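Local atomic coordinates of 4-hydroxythreonine-4-phosphate dehydrogenase (Legionella pneumophila subsp. pneumophila, PDB entry 6XMY), a protein that probably catalyses the NAD(P)-dependent oxidation of 4-(phosphooxy)-L-threonine, a step of pyridoxine 5'-phosphate biosynthesis, using a divalent metal ion. Residues K161-T166 with A262-Y267. Sequence-based numbering, arbitrary orientation.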
loop_
_atom_site.group_PDB
_atom_site.type_symbol
_atom_site.label_atom_id
_atom_site.label_comp_id
_atom_site.label_asym_id
_atom_site.label_seq_id
_atom_site.Cartn_x
_atom_site.Cartn_y
_atom_site.Cartn_z
ATOM N N LYS A 161 -0.119 12.663 -4.989
ATOM C CA LYS A 161 -0.146 11.810 -3.815
ATOM C C LYS A 161 -1.469 12.063 -3.112
ATOM O O LYS A 161 -1.885 13.217 -2.968
ATOM C CB LYS A 161 1.011 12.159 -2.869
ATOM C CG LYS A 161 2.398 11.865 -3.432
ATOM C CD LYS A 161 3.462 12.238 -2.420
ATOM C CE LYS A 161 4.860 11.853 -2.889
ATOM N NZ LYS A 161 5.249 12.537 -4.160
ATOM N N VAL A 162 -2.141 10.992 -2.690
ATOM C CA VAL A 162 -3.417 11.094 -1.986
ATOM C C VAL A 162 -3.327 10.263 -0.717
ATOM O O VAL A 162 -3.188 9.035 -0.784
ATOM C CB VAL A 162 -4.607 10.643 -2.843
ATOM C CG1 VAL A 162 -5.880 10.681 -2.007
ATOM C CG2 VAL A 162 -4.749 11.536 -4.070
ATOM N N ALA A 163 -3.401 10.925 0.432
ATOM C CA ALA A 163 -3.466 10.260 1.722
ATOM C C ALA A 163 -4.907 10.273 2.206
ATOM O O ALA A 163 -5.658 11.213 1.936
ATOM C CB ALA A 163 -2.583 10.981 2.742
ATOM N N LEU A 164 -5.282 9.236 2.943
ATOM C CA LEU A 164 -6.648 9.057 3.411
ATOM C C LEU A 164 -6.735 9.288 4.912
ATOM O O LEU A 164 -5.894 8.801 5.676
ATOM C CB LEU A 164 -7.141 7.647 3.080
ATOM C CG LEU A 164 -7.178 7.264 1.596
ATOM C CD1 LEU A 164 -7.657 5.835 1.448
ATOM C CD2 LEU A 164 -8.052 8.240 0.784
ATOM N N VAL A 165 -7.764 10.026 5.332
ATOM C CA VAL A 165 -8.045 10.148 6.758
ATOM C C VAL A 165 -8.644 8.856 7.287
ATOM O O VAL A 165 -8.336 8.425 8.405
ATOM C CB VAL A 165 -8.943 11.364 7.050
ATOM C CG1 VAL A 165 -9.312 11.412 8.540
ATOM C CG2 VAL A 165 -8.262 12.663 6.596
ATOM N N THR A 166 -9.541 8.246 6.510
ATOM C CA THR A 166 -10.115 6.946 6.816
ATOM C C THR A 166 -9.921 6.020 5.623
ATOM O O THR A 166 -9.885 6.466 4.473
ATOM C CB THR A 166 -11.616 7.035 7.169
ATOM O OG1 THR A 166 -12.386 7.458 6.029
ATOM C CG2 THR A 166 -11.825 7.990 8.338
ATOM N N ALA A 262 0.820 17.008 -1.644
ATOM C CA ALA A 262 -0.051 15.870 -1.398
ATOM C C ALA A 262 -1.455 16.379 -1.147
ATOM O O ALA A 262 -1.649 17.479 -0.619
ATOM C CB ALA A 262 0.409 15.043 -0.193
ATOM N N TYR A 263 -2.421 15.557 -1.535
ATOM C CA TYR A 263 -3.817 15.750 -1.192
ATOM C C TYR A 263 -4.183 14.854 -0.020
ATOM O O TYR A 263 -3.617 13.773 0.161
ATOM C CB TYR A 263 -4.718 15.376 -2.369
ATOM C CG TYR A 263 -4.501 16.212 -3.598
ATOM C CD1 TYR A 263 -5.031 17.497 -3.691
ATOM C CD2 TYR A 263 -3.784 15.716 -4.676
ATOM C CE1 TYR A 263 -4.836 18.269 -4.814
ATOM C CE2 TYR A 263 -3.585 16.477 -5.808
ATOM C CZ TYR A 263 -4.120 17.752 -5.878
ATOM O OH TYR A 263 -3.934 18.516 -7.007
ATOM N N VAL A 264 -5.149 15.307 0.764
ATOM C CA VAL A 264 -5.764 14.506 1.810
ATOM C C VAL A 264 -7.245 14.378 1.483
ATOM O O VAL A 264 -7.950 15.387 1.351
ATOM C CB VAL A 264 -5.548 15.125 3.198
ATOM C CG1 VAL A 264 -6.325 14.364 4.242
ATOM C CG2 VAL A 264 -4.072 15.148 3.538
ATOM N N ALA A 265 -7.706 13.147 1.331
ATOM C CA ALA A 265 -9.123 12.865 1.184
ATOM C C ALA A 265 -9.658 12.297 2.491
ATOM O O ALA A 265 -8.943 11.615 3.231
ATOM C CB ALA A 265 -9.379 11.887 0.033
ATOM N N MET A 266 -10.925 12.602 2.777
ATOM C CA MET A 266 -11.529 12.175 4.033
ATOM C C MET A 266 -11.851 10.688 4.044
ATOM O O MET A 266 -11.871 10.076 5.121
ATOM C CB MET A 266 -12.774 13.009 4.328
ATOM C CG MET A 266 -12.428 14.433 4.721
ATOM S SD MET A 266 -11.628 14.553 6.341
ATOM C CE MET A 266 -10.423 15.859 6.058
ATOM N N TYR A 267 -12.093 10.089 2.875
ATOM C CA TYR A 267 -12.507 8.697 2.820
ATOM C C TYR A 267 -12.126 8.076 1.481
ATOM O O TYR A 267 -11.818 8.764 0.502
ATOM C CB TYR A 267 -14.008 8.532 3.140
ATOM C CG TYR A 267 -14.918 9.315 2.218
ATOM C CD1 TYR A 267 -15.202 10.661 2.457
ATOM C CD2 TYR A 267 -15.479 8.714 1.099
ATOM C CE1 TYR A 267 -16.029 11.386 1.608
ATOM C CE2 TYR A 267 -16.302 9.422 0.250
ATOM C CZ TYR A 267 -16.572 10.752 0.500
ATOM O OH TYR A 267 -17.384 11.430 -0.374
#
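Val162, Ala163 and Leu164 pair in parallel with Tyr263, Val264 and Ala265, a buried strand pair of the PdxA fold whose axes run at 31° and whose C-terminal ends lead to the zinc site. Strand 152-156 flanks the pair beyond 161-164 and strand 204-208 beyond 262-265. Tyr263 and Ala163 each bond through both N and O to residues on either side of their partner, the staggered pattern of parallel strands: Tyr263 N donates to Lys161 O, Ala163 N to Tyr263 O at 2.9 Å, Ala265 N to Ala163 O, and Val165 N to Ala265 O. The first two bonds are almost straight at hydrogen (172° each). CA-H...O contacts fill in between, Val264 CA lying 3.3 Å from Ala163 O.

On one face Leu164 CD2 reaches the methyl of Ala265 (CB, 4.0 Å), while Val162 CG2 lies beside Tyr263 CB. On the face where Val264 and Ala163 project, helix 180-197 packs over the strands. There Val165, already past the strand end, sets CG2 only 3.5 Å from Val264 CG1, closer than two methyl groups normally sit, and also meets the sulfur and terminal methyl of Met266.

Past the strands the pairing changes character. The Thr166 hydroxyl (OG1) donates to Met266 O at 2.8 Å, meeting one of that oxygen's lone pairs within the plane of the carbonyl. With slight help from the amide's weak bond, it ties Thr166 to the residue before the N-cap Tyr267. Both segments run on into zinc ligands, His168 and His268, consistent with a defined path of the chain into the metal site.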